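Local coordinates for ferredoxin (Nitrosospira multiformis, PDB 3LMF), which probably binds and stores copper(I) through the cysteine-rich interior of its four-helix bundle, at residues M28-C33 and L48-A53; D16-C21 and R102-H107; G37-E42 and E89-M94. One frame throughout, in Å; residues are numbered along the deposited sequence.

Interaction 1. Residues M28-C33 and L48-A53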
HETATM    1  N   MSE A  28      -4.122  12.313  10.990  1.00 22.07           N
HETATM    2  CA  MSE A  28      -5.019  13.446  11.144  1.00 35.30           C
HETATM    3  C   MSE A  28      -6.317  13.313  10.362  1.00 29.17           C
HETATM    4  O   MSE A  28      -7.389  13.671  10.860  1.00 31.84           O
HETATM    5  CB  MSE A  28      -4.283  14.725  10.772  1.00 30.70           C
HETATM    6  CG  MSE A  28      -3.002  14.860  11.559  1.00 44.68           C
HETATM    7 SE   MSE A  28      -2.575  16.665  11.983  1.00 62.71          SE
HETATM    8  CE  MSE A  28      -3.646  16.818  13.593  1.00 62.24           C
ATOM      9  N   ALA A  29      -6.227  12.786   9.147  1.00 22.95           N
ATOM     10  CA  ALA A  29      -7.415  12.606   8.326  1.00 21.29           C
ATOM     11  C   ALA A  29      -8.378  11.599   8.955  1.00 28.09           C
ATOM     12  O   ALA A  29      -9.575  11.861   9.068  1.00 25.59           O
ATOM     13  CB  ALA A  29      -7.016  12.135   6.941  1.00 26.28           C
HETATM   14  N   MSE A  30      -7.843  10.454   9.374  1.00 26.84           N
HETATM   15  CA  MSE A  30      -8.644   9.387   9.967  1.00 20.80           C
HETATM   16  C   MSE A  30      -9.041   9.619  11.426  1.00 29.16           C
HETATM   17  O   MSE A  30      -9.861   8.884  11.981  1.00 26.71           O
HETATM   18  CB  MSE A  30      -7.898   8.057   9.835  1.00 28.61           C
HETATM   19  CG  MSE A  30      -7.726   7.585   8.389  1.00 34.52           C
HETATM   20 SE   MSE A  30      -9.410   7.187   7.486  1.00 55.44          SE
HETATM   21  CE  MSE A  30      -9.710   8.891   6.609  1.00 51.67           C
ATOM     22  N   ASN A  31      -8.461  10.638  12.050  1.00 29.78           N
ATOM     23  CA  ASN A  31      -8.788  10.947  13.434  1.00 32.20           C
ATOM     24  C   ASN A  31      -9.330  12.365  13.584  1.00 27.44           C
ATOM     25  O   ASN A  31     -10.539  12.573  13.538  1.00 26.22           O
ATOM     26  CB  ASN A  31      -7.557  10.736  14.320  1.00 28.99           C
ATOM     27  CG  ASN A  31      -7.162   9.274  14.414  1.00 36.16           C
ATOM     28  OD1 ASN A  31      -7.843   8.485  15.060  1.00 33.37           O
ATOM     29  ND2 ASN A  31      -6.075   8.902  13.749  1.00 27.35           N
ATOM     30  N   HIS A  32      -8.437  13.336  13.748  1.00 37.29           N
ATOM     31  CA  HIS A  32      -8.828  14.736  13.919  1.00 39.90           C
ATOM     32  C   HIS A  32      -9.935  15.199  12.962  1.00 36.36           C
ATOM     33  O   HIS A  32     -11.014  15.601  13.400  1.00 38.81           O
ATOM     34  CB  HIS A  32      -7.605  15.643  13.753  1.00 48.08           C
ATOM     35  CG  HIS A  32      -7.873  17.088  14.053  1.00 55.25           C
ATOM     36  ND1 HIS A  32      -7.061  18.103  13.597  1.00 62.04           N
ATOM     37  CD2 HIS A  32      -8.857  17.684  14.769  1.00 56.34           C
ATOM     38  CE1 HIS A  32      -7.535  19.264  14.018  1.00 55.69           C
ATOM     39  NE2 HIS A  32      -8.621  19.037  14.731  1.00 53.40           N
ATOM     40  N   CYS A  33      -9.667  15.140  11.662  1.00 25.65           N
ATOM     41  CA  CYS A  33     -10.636  15.580  10.671  1.00 26.17           C
ATOM     42  C   CYS A  33     -11.972  14.845  10.705  1.00 26.87           C
ATOM     43  O   CYS A  33     -13.026  15.472  10.615  1.00 26.90           O
ATOM     44  CB  CYS A  33     -10.024  15.509   9.267  1.00 23.62           C
ATOM     45  SG  CYS A  33      -8.662  16.689   9.013  1.00 40.73           S
ATOM     46  N   LEU A  48      -7.700  14.743  -0.782  1.00 19.76           N
ATOM     47  CA  LEU A  48      -6.340  15.250  -0.873  1.00 21.51           C
ATOM     48  C   LEU A  48      -5.502  14.693   0.270  1.00 19.99           C
ATOM     49  O   LEU A  48      -4.376  14.248   0.067  1.00 23.06           O
ATOM     50  CB  LEU A  48      -6.341  16.780  -0.833  1.00 20.11           C
ATOM     51  CG  LEU A  48      -5.034  17.458  -1.256  1.00 32.54           C
ATOM     52  CD1 LEU A  48      -4.556  16.893  -2.586  1.00 26.87           C
ATOM     53  CD2 LEU A  48      -5.266  18.960  -1.367  1.00 35.93           C
HETATM   54  N   MSE A  49      -6.072  14.705   1.466  1.00 18.74           N
HETATM   55  CA  MSE A  49      -5.386  14.205   2.638  1.00 27.02           C
HETATM   56  C   MSE A  49      -4.930  12.763   2.423  1.00 23.84           C
HETATM   57  O   MSE A  49      -3.769  12.428   2.671  1.00 23.83           O
HETATM   58  CB  MSE A  49      -6.309  14.274   3.845  1.00 34.94           C
HETATM   59  CG  MSE A  49      -5.572  14.458   5.133  1.00 58.65           C
HETATM   60 SE   MSE A  49      -4.863  16.253   5.266  1.00 50.61          SE
HETATM   61  CE  MSE A  49      -4.911  16.354   7.192  1.00 59.29           C
HETATM   62  N   MSE A  50      -5.846  11.915   1.960  1.00 21.43           N
HETATM   63  CA  MSE A  50      -5.537  10.513   1.710  1.00 19.02           C
HETATM   64  C   MSE A  50      -4.584  10.347   0.531  1.00 22.84           C
HETATM   65  O   MSE A  50      -3.711   9.474   0.548  1.00 18.40           O
HETATM   66  CB  MSE A  50      -6.824   9.714   1.464  1.00 19.23           C
HETATM   67  CG  MSE A  50      -7.749   9.629   2.674  1.00 17.20           C
HETATM   68 SE   MSE A  50      -6.851   8.931   4.254  1.00 44.42          SE
HETATM   69  CE  MSE A  50      -6.454   7.154   3.587  1.00 38.10           C
ATOM     70  N   ASN A  51      -4.755  11.179  -0.494  1.00 17.37           N
ATOM     71  CA  ASN A  51      -3.891  11.128  -1.673  1.00 17.60           C
ATOM     72  C   ASN A  51      -2.471  11.442  -1.238  1.00 16.81           C
ATOM     73  O   ASN A  51      -1.524  10.760  -1.618  1.00 22.48           O
ATOM     74  CB  ASN A  51      -4.327  12.162  -2.715  1.00 20.36           C
ATOM     75  CG  ASN A  51      -5.588  11.758  -3.454  1.00 25.11           C
ATOM     76  OD1 ASN A  51      -6.155  12.546  -4.211  1.00 24.76           O
ATOM     77  ND2 ASN A  51      -6.026  10.527  -3.246  1.00 25.98           N
ATOM     78  N   CYS A  52      -2.334  12.490  -0.434  1.00 21.62           N
ATOM     79  CA  CYS A  52      -1.032  12.900   0.053  1.00 15.76           C
ATOM     80  C   CYS A  52      -0.374  11.773   0.845  1.00 18.32           C
ATOM     81  O   CYS A  52       0.808  11.484   0.647  1.00 28.63           O
ATOM     82  CB  CYS A  52      -1.159  14.154   0.919  1.00 21.73           C
ATOM     83  SG  CYS A  52       0.422  14.851   1.445  1.00 22.82           S
ATOM     84  N   ALA A  53      -1.123  11.122   1.731  1.00 17.26           N
ATOM     85  CA  ALA A  53      -0.553  10.020   2.510  1.00 18.58           C
ATOM     86  C   ALA A  53      -0.098   8.889   1.586  1.00 12.38           C
ATOM     87  O   ALA A  53       0.961   8.296   1.788  1.00 21.33           O
ATOM     88  CB  ALA A  53      -1.578   9.498   3.517  1.00 16.45           C
TER
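A29 of helix 8-36 presses its methyl group onto the base of the M49 side chain, with CB of A29 3.3 Å from CG of M49. This is tighter than ordinary van der Waals contact. CG of M49 stands anti to its own backbone N (chi1 -151°), and the chain, selenomethionine like every methionine here, bends at chi2, after which its terminal CE lies 4.0 Å from CB of M28 and 4.2 Å from SG of C33. M28, A29 and C33 are therefore all touched by one side chain. A second patch is formed by M30 and M50, whose chains cross at about a right angle. CE of M30 comes 3.7 Å from SE of M50, which also lies 4.2 Å from CB of A29.

The two segments run nearly antiparallel (143°), with their axes 10.1 Å apart at closest approach, as consecutive helices of an up-and-down four-helix bundle, the Csp fold. In that family core thiols hold copper(I), and C33 belongs to the cysteine-rich interior here; the contact itself is apolar throughout.

Behind the first shell, helix 8-36 widens into a pi-type turn at 29-33. There N of C33 bonds to O of M28 at 2.8 Å. On the other helix the usual spacing holds, N of A53 meeting O of M49 at 3.1 Å. M49 packs onward against C84 and C88 of helix 70-90, C97 of helix 95-112 and M94. M30 and M50 both meet M50 of the second subunit, another copy of the protein, and N51 is hydrogen-bonded to S65 and S67 of the fourth subunit.

Interaction 2. Residues D16-C21 and R102-H107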
ATOM      1  N   ASP A  16      12.874  10.271   5.654  1.00 25.35           N
ATOM      2  CA  ASP A  16      12.245  10.573   6.934  1.00 26.73           C
ATOM      3  C   ASP A  16      11.126  11.598   6.791  1.00 24.11           C
ATOM      4  O   ASP A  16      10.125  11.534   7.505  1.00 21.54           O
ATOM      5  CB  ASP A  16      13.286  11.072   7.940  1.00 34.61           C
ATOM      6  CG  ASP A  16      14.305  10.004   8.299  1.00 43.77           C
ATOM      7  OD1 ASP A  16      13.948   8.804   8.249  1.00 42.68           O
ATOM      8  OD2 ASP A  16      15.453  10.360   8.644  1.00 44.39           O
ATOM      9  N   ALA A  17      11.297  12.535   5.863  1.00 21.52           N
ATOM     10  CA  ALA A  17      10.299  13.569   5.626  1.00 24.60           C
ATOM     11  C   ALA A  17       9.027  12.950   5.041  1.00 23.31           C
ATOM     12  O   ALA A  17       7.921  13.243   5.494  1.00 26.69           O
ATOM     13  CB  ALA A  17      10.858  14.628   4.683  1.00 25.72           C
ATOM     14  N   CYS A  18       9.183  12.103   4.027  1.00 24.64           N
ATOM     15  CA  CYS A  18       8.035  11.443   3.422  1.00 21.07           C
ATOM     16  C   CYS A  18       7.353  10.539   4.452  1.00 23.89           C
ATOM     17  O   CYS A  18       6.126  10.513   4.544  1.00 26.07           O
ATOM     18  CB  CYS A  18       8.458  10.602   2.214  1.00 19.87           C
ATOM     19  SG  CYS A  18       8.775  11.556   0.717  1.00 27.35           S
ATOM     20  N   ASN A  19       8.150   9.802   5.221  1.00 20.51           N
ATOM     21  CA  ASN A  19       7.609   8.897   6.241  1.00 20.78           C
ATOM     22  C   ASN A  19       6.832   9.692   7.290  1.00 19.02           C
ATOM     23  O   ASN A  19       5.733   9.302   7.683  1.00 26.21           O
ATOM     24  CB  ASN A  19       8.747   8.088   6.900  1.00 18.47           C
ATOM     25  CG  ASN A  19       8.244   7.036   7.899  1.00 24.31           C
ATOM     26  OD1 ASN A  19       7.319   6.281   7.622  1.00 31.55           O
ATOM     27  ND2 ASN A  19       8.876   6.983   9.062  1.00 38.99           N
ATOM     28  N   HIS A  20       7.389  10.816   7.727  1.00 21.57           N
ATOM     29  CA  HIS A  20       6.723  11.646   8.730  1.00 23.11           C
ATOM     30  C   HIS A  20       5.424  12.246   8.190  1.00 18.06           C
ATOM     31  O   HIS A  20       4.391  12.212   8.854  1.00 25.23           O
ATOM     32  CB  HIS A  20       7.661  12.773   9.192  1.00 26.19           C
ATOM     33  CG  HIS A  20       7.076  13.651  10.256  1.00 33.89           C
ATOM     34  ND1 HIS A  20       6.866  13.218  11.548  1.00 40.59           N
ATOM     35  CD2 HIS A  20       6.635  14.931  10.213  1.00 37.42           C
ATOM     36  CE1 HIS A  20       6.319  14.192  12.253  1.00 35.66           C
ATOM     37  NE2 HIS A  20       6.168  15.242  11.467  1.00 33.93           N
ATOM     38  N   CYS A  21       5.479  12.785   6.979  1.00 19.06           N
ATOM     39  CA  CYS A  21       4.308  13.399   6.360  1.00 19.63           C
ATOM     40  C   CYS A  21       3.231  12.368   6.056  1.00 18.27           C
ATOM     41  O   CYS A  21       2.030  12.649   6.157  1.00 18.00           O
ATOM     42  CB  CYS A  21       4.710  14.131   5.070  1.00  7.85           C
ATOM     43  SG  CYS A  21       3.355  15.003   4.234  1.00 23.32           S
ATOM     44  N   ARG A 102       4.867  20.950   3.932  1.00 26.52           N
ATOM     45  CA  ARG A 102       5.795  21.904   3.317  1.00 28.45           C
ATOM     46  C   ARG A 102       7.213  21.350   3.284  1.00 25.61           C
ATOM     47  O   ARG A 102       7.919  21.484   2.278  1.00 35.09           O
ATOM     48  CB  ARG A 102       5.804  23.231   4.086  1.00 29.90           C
ATOM     49  CG  ARG A 102       4.556  24.075   3.911  1.00 30.31           C
ATOM     50  CD  ARG A 102       4.575  25.273   4.852  1.00 37.26           C
ATOM     51  NE  ARG A 102       3.404  26.127   4.658  1.00 48.21           N
ATOM     52  CZ  ARG A 102       3.104  27.167   5.426  1.00 41.34           C
ATOM     53  NH1 ARG A 102       2.018  27.885   5.178  1.00 34.17           N
ATOM     54  NH2 ARG A 102       3.888  27.482   6.449  1.00 29.31           N
ATOM     55  N   GLN A 103       7.629  20.744   4.393  1.00 28.27           N
ATOM     56  CA  GLN A 103       8.962  20.161   4.507  1.00 31.00           C
ATOM     57  C   GLN A 103       9.124  19.023   3.508  1.00 28.78           C
ATOM     58  O   GLN A 103      10.081  18.995   2.740  1.00 33.36           O
ATOM     59  CB  GLN A 103       9.203  19.623   5.923  1.00 40.09           C
ATOM     60  CG  GLN A 103      10.532  18.867   6.069  1.00 61.17           C
ATOM     61  CD  GLN A 103      10.679  18.129   7.401  1.00 71.28           C
ATOM     62  OE1 GLN A 103       9.878  17.244   7.734  1.00 67.11           O
ATOM     63  NE2 GLN A 103      11.718  18.485   8.164  1.00 65.13           N
ATOM     64  N   CYS A 104       8.183  18.087   3.514  1.00 26.54           N
ATOM     65  CA  CYS A 104       8.259  16.965   2.601  1.00 21.31           C
ATOM     66  C   CYS A 104       8.349  17.435   1.155  1.00 15.06           C
ATOM     67  O   CYS A 104       9.143  16.919   0.381  1.00 13.86           O
ATOM     68  CB  CYS A 104       7.046  16.050   2.804  1.00 19.77           C
ATOM     69  SG  CYS A 104       7.021  14.579   1.755  1.00 26.77           S
ATOM     70  N   ALA A 105       7.533  18.421   0.798  1.00 25.51           N
ATOM     71  CA  ALA A 105       7.515  18.964  -0.565  1.00 27.64           C
ATOM     72  C   ALA A 105       8.885  19.519  -0.970  1.00 25.12           C
ATOM     73  O   ALA A 105       9.310  19.378  -2.118  1.00 23.01           O
ATOM     74  CB  ALA A 105       6.460  20.059  -0.685  1.00 25.70           C
ATOM     75  N   GLU A 106       9.562  20.149  -0.019  1.00 26.44           N
ATOM     76  CA  GLU A 106      10.883  20.717  -0.253  1.00 25.62           C
ATOM     77  C   GLU A 106      11.911  19.611  -0.495  1.00 26.37           C
ATOM     78  O   GLU A 106      12.698  19.688  -1.441  1.00 25.39           O
ATOM     79  CB  GLU A 106      11.305  21.587   0.941  1.00 26.03           C
ATOM     80  CG  GLU A 106      12.751  22.063   0.877  1.00 38.48           C
ATOM     81  CD  GLU A 106      13.152  22.947   2.053  1.00 50.89           C
ATOM     82  OE1 GLU A 106      14.367  23.209   2.194  1.00 59.42           O
ATOM     83  OE2 GLU A 106      12.267  23.388   2.827  1.00 44.35           O
ATOM     84  N   HIS A 107      11.917  18.588   0.355  1.00 23.97           N
ATOM     85  CA  HIS A 107      12.866  17.492   0.161  1.00 24.54           C
ATOM     86  C   HIS A 107      12.575  16.744  -1.129  1.00 21.61           C
ATOM     87  O   HIS A 107      13.492  16.351  -1.840  1.00 25.09           O
ATOM     88  CB  HIS A 107      12.830  16.498   1.326  1.00 23.87           C
ATOM     89  CG  HIS A 107      13.446  17.021   2.580  1.00 33.20           C
ATOM     90  ND1 HIS A 107      12.703  17.587   3.592  1.00 35.21           N
ATOM     91  CD2 HIS A 107      14.740  17.101   2.969  1.00 36.79           C
ATOM     92  CE1 HIS A 107      13.512  17.992   4.554  1.00 33.46           C
ATOM     93  NE2 HIS A 107      14.754  17.710   4.201  1.00 37.31           N
TER
HETATM   94  O   HOH W   1       8.037  15.868   6.288  1.00 42.50           O
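C104 fills the tight inner part of the contact, its thiol against C18 and its CB against C21. With SG anti to the backbone N (chi1 -179°), the thiol of C104 reaches C18, SG to SG 3.6 Å, a packing distance far longer than a disulfide. CB of C104 lies 3.8 Å from CB of C21. A17 adds a methyl group beside this cluster, and the backbones come close there, CA of A17 being 5.0 Å from CA of C104.

Helices 8-36 and 95-112, the first and last of the four-helix bundle, run nearly antiparallel at 148°, their axes 8.6 Å apart. Small alanine and cysteine side chains allow this close approach. Cysteines turned into the core are characteristic of Csp copper-storage proteins; the thiols of C18, C21 and C104, with C56 and C81 close by on the other two helices, are consistent with such a metal-binding lining.

Toward the exposed side of Q103 the packing gives way to water. One water lies between the helices within bonding distance of both, 2.7 Å from O of A17 and 2.7 Å from OE1 of Q103. More acceptors lie within its reach than its two protons can serve, so these bonds need not all be made at once. H107, one turn on from Q103, also reaches A17. Its ND1 donates to O of Q103 at 3.1 Å from a position above the carbonyl plane, 60° out of it, while that oxygen also accepts the backbone N of H107. The bond is bent, and CB of A17 meets the ring obliquely, 3.7 Å from ND1 of H107.

Interaction 3. Residues G37-E42 and E89-M94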
ATOM      1  N   GLY A  37     -15.634  16.833  11.741  1.00 33.27           N
ATOM      2  CA  GLY A  37     -16.703  17.035  10.781  1.00 34.53           C
ATOM      3  C   GLY A  37     -16.613  18.397  10.114  1.00 40.13           C
ATOM      4  O   GLY A  37     -15.542  19.004  10.067  1.00 40.49           O
ATOM      5  N   GLY A  38     -17.741  18.871   9.592  1.00 40.38           N
ATOM      6  CA  GLY A  38     -17.777  20.167   8.938  1.00 39.79           C
ATOM      7  C   GLY A  38     -16.888  20.285   7.715  1.00 42.49           C
ATOM      8  O   GLY A  38     -16.975  19.477   6.788  1.00 43.46           O
ATOM      9  N   LYS A  39     -16.033  21.302   7.713  1.00 37.99           N
ATOM     10  CA  LYS A  39     -15.120  21.538   6.600  1.00 43.33           C
ATOM     11  C   LYS A  39     -13.973  20.522   6.581  1.00 39.19           C
ATOM     12  O   LYS A  39     -13.364  20.284   5.538  1.00 36.26           O
ATOM     13  CB  LYS A  39     -14.553  22.958   6.689  1.00 47.98           C
ATOM     14  CG  LYS A  39     -15.611  24.056   6.683  1.00 55.35           C
ATOM     15  CD  LYS A  39     -14.995  25.431   6.932  1.00 63.54           C
ATOM     16  CE  LYS A  39     -14.006  25.814   5.839  1.00 71.11           C
ATOM     17  NZ  LYS A  39     -13.369  27.139   6.091  1.00 77.17           N
ATOM     18  N   HIS A  40     -13.686  19.931   7.739  1.00 33.12           N
ATOM     19  CA  HIS A  40     -12.622  18.937   7.868  1.00 31.79           C
ATOM     20  C   HIS A  40     -12.925  17.664   7.082  1.00 36.59           C
ATOM     21  O   HIS A  40     -12.017  16.897   6.759  1.00 31.38           O
ATOM     22  CB  HIS A  40     -12.420  18.558   9.335  1.00 32.15           C
ATOM     23  CG  HIS A  40     -11.569  19.519  10.102  1.00 42.09           C
ATOM     24  ND1 HIS A  40     -10.191  19.484  10.071  1.00 49.82           N
ATOM     25  CD2 HIS A  40     -11.901  20.535  10.933  1.00 46.72           C
ATOM     26  CE1 HIS A  40      -9.711  20.433  10.855  1.00 55.20           C
ATOM     27  NE2 HIS A  40     -10.728  21.086  11.390  1.00 46.78           N
ATOM     28  N   VAL A  41     -14.199  17.438   6.776  1.00 27.76           N
ATOM     29  CA  VAL A  41     -14.588  16.239   6.051  1.00 34.28           C
ATOM     30  C   VAL A  41     -15.119  16.557   4.659  1.00 35.04           C
ATOM     31  O   VAL A  41     -15.800  15.741   4.041  1.00 36.04           O
ATOM     32  CB  VAL A  41     -15.645  15.448   6.856  1.00 39.74           C
ATOM     33  CG1 VAL A  41     -15.837  14.062   6.261  1.00 52.90           C
ATOM     34  CG2 VAL A  41     -15.204  15.338   8.309  1.00 38.86           C
ATOM     35  N   GLU A  42     -14.797  17.748   4.166  1.00 35.20           N
ATOM     36  CA  GLU A  42     -15.231  18.162   2.838  1.00 37.70           C
ATOM     37  C   GLU A  42     -14.552  17.264   1.805  1.00 32.46           C
ATOM     38  O   GLU A  42     -13.354  16.993   1.898  1.00 37.26           O
ATOM     39  CB  GLU A  42     -14.866  19.633   2.603  1.00 45.80           C
ATOM     40  CG  GLU A  42     -15.479  20.233   1.346  1.00 55.89           C
ATOM     41  CD  GLU A  42     -14.720  19.872   0.081  1.00 69.88           C
ATOM     42  OE1 GLU A  42     -15.369  19.695  -0.975  1.00 65.07           O
ATOM     43  OE2 GLU A  42     -13.472  19.782   0.138  1.00 76.97           O
ATOM     44  N   GLU A  89      -4.359  24.774   5.490  1.00 34.09           N
ATOM     45  CA  GLU A  89      -4.237  26.141   5.998  1.00 38.25           C
ATOM     46  C   GLU A  89      -5.609  26.701   6.370  1.00 38.28           C
ATOM     47  O   GLU A  89      -5.728  27.540   7.264  1.00 35.16           O
ATOM     48  CB  GLU A  89      -3.584  27.053   4.951  1.00 35.91           C
ATOM     49  CG  GLU A  89      -2.112  26.773   4.700  1.00 41.98           C
ATOM     50  CD  GLU A  89      -1.508  27.667   3.621  1.00 37.79           C
ATOM     51  OE1 GLU A  89      -0.299  27.529   3.353  1.00 38.17           O
ATOM     52  OE2 GLU A  89      -2.236  28.502   3.044  1.00 38.40           O
ATOM     53  N   GLN A  90      -6.638  26.221   5.676  1.00 42.14           N
ATOM     54  CA  GLN A  90      -8.017  26.648   5.903  1.00 53.09           C
ATOM     55  C   GLN A  90      -8.583  26.193   7.255  1.00 53.67           C
ATOM     56  O   GLN A  90      -9.318  26.939   7.903  1.00 58.30           O
ATOM     57  CB  GLN A  90      -8.925  26.104   4.791  1.00 58.68           C
ATOM     58  CG  GLN A  90      -9.667  27.158   3.979  1.00 66.36           C
ATOM     59  CD  GLN A  90      -8.841  27.706   2.831  1.00 74.97           C
ATOM     60  OE1 GLN A  90      -8.468  26.913   1.938  1.00 74.05           O
ATOM     61  NE2 GLN A  90      -8.569  28.927   2.817  1.00 80.59           N
ATOM     62  N   LEU A  91      -8.243  24.976   7.675  1.00 48.20           N
ATOM     63  CA  LEU A  91      -8.749  24.426   8.933  1.00 44.74           C
ATOM     64  C   LEU A  91      -7.877  24.691  10.150  1.00 37.50           C
ATOM     65  O   LEU A  91      -6.703  25.031  10.026  1.00 47.00           O
ATOM     66  CB  LEU A  91      -8.956  22.918   8.800  1.00 43.04           C
ATOM     67  CG  LEU A  91      -9.793  22.419   7.622  1.00 52.36           C
ATOM     68  CD1 LEU A  91     -11.003  23.322   7.424  1.00 46.52           C
ATOM     69  CD2 LEU A  91      -8.942  22.386   6.373  1.00 57.37           C
ATOM     70  N   ASP A  92      -8.456  24.517  11.334  1.00 30.81           N
ATOM     71  CA  ASP A  92      -7.722  24.750  12.565  1.00 35.14           C
ATOM     72  C   ASP A  92      -7.292  23.452  13.237  1.00 33.78           C
ATOM     73  O   ASP A  92      -7.923  22.409  13.066  1.00 37.20           O
ATOM     74  CB  ASP A  92      -8.572  25.587  13.517  1.00 58.42           C
ATOM     75  CG  ASP A  92      -9.902  24.943  13.818  1.00 67.30           C
ATOM     76  OD1 ASP A  92      -9.913  23.913  14.525  1.00 75.54           O
ATOM     77  OD2 ASP A  92     -10.934  25.459  13.339  1.00 73.45           O
ATOM     78  N   GLY A  93      -6.212  23.531  14.008  1.00 33.68           N
ATOM     79  CA  GLY A  93      -5.686  22.358  14.678  1.00 40.57           C
ATOM     80  C   GLY A  93      -4.873  21.558  13.675  1.00 40.05           C
ATOM     81  O   GLY A  93      -4.294  20.523  13.999  1.00 48.39           O
HETATM   82  N   MSE A  94      -4.822  22.062  12.449  1.00 37.39           N
HETATM   83  CA  MSE A  94      -4.106  21.407  11.366  1.00 37.07           C
HETATM   84  C   MSE A  94      -2.702  21.967  11.158  1.00 38.15           C
HETATM   85  O   MSE A  94      -2.074  21.711  10.133  1.00 38.92           O
HETATM   86  CB  MSE A  94      -4.911  21.557  10.076  1.00 26.32           C
HETATM   87  CG  MSE A  94      -6.340  21.054  10.179  1.00 27.67           C
HETATM   88 SE   MSE A  94      -6.446  19.271  10.007  1.00 42.76          SE
HETATM   89  CE  MSE A  94      -6.551  19.179   8.239  1.00 30.85           C
TER
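H40 lays one face of its imidazole under L91, whose CG stands 3.9 Å from the ring centroid and 16° off the ring normal, a CH-pi contact offset toward the rim. The partners come from the two loops that close one end of the four-helix bundle: residues 37-42 connect the first helix, 8-36, to the second, and residues 91-94 connect the third to the last.

CB of L91 makes the nearest approach, 3.3 Å from CE1 of H40. The ring edge is taken by the following loop residues. O of D92 lies near the ring plane, 3.5 Å from CE1 of H40, and SE of M94, a selenomethionine, lies 4.5 Å from the ring centroid at 89° from the normal, an edge-on Met-aromatic contact. CG of M94 is 3.5 Å from CE1 of H40. The imidazole is thus covered on one face and bounded at its edge. CG of H40 is anti to the carbonyl carbon (chi1 -82°), beside the backbone N, and chi2 sets the turn of the ring that puts its face to L91 and its edge to M94. ND1 is buried by this contact and has no hydrogen-bonding partner in the model; the thiol of C33 packs near it.

An alanine in place of H40 would probably leave CG of L91 and SE of M94 without the ring they pack on, opening a gap between the two loops.

Histidine, methionine and cysteine together at a bundle end would be consistent with a route for copper, as proposed for other Csp proteins. The ring of H32 also meets that of H40. On the exposed side of the contact, CB of K39 lies 3.6 Å from CD1 of L91.

Overall arrangement
Interactions 1 and 2 are buried helix-helix contacts that share helix 8-36, pairing it with helix 43-64 and helix 95-112 in turn. Selenomethionines dominate the first, thiols and small methyl groups the second, where the axes run closer and a water lies on one side. Interaction 3 lies farthest from the chain's centre, about 17 Å between centres, and replaces helix packing with a histidine ring of one loop packed against L91, D92 and M94 of the other. It abuts interaction 1, SG of C33 lying 3.4 Å from ND1 of H40. The thiols of C52, from the 48-53 segment, and C21 pack together where interactions 1 and 2 meet, and a salt bridge from R102 to E89 ties interaction 2 to interaction 3.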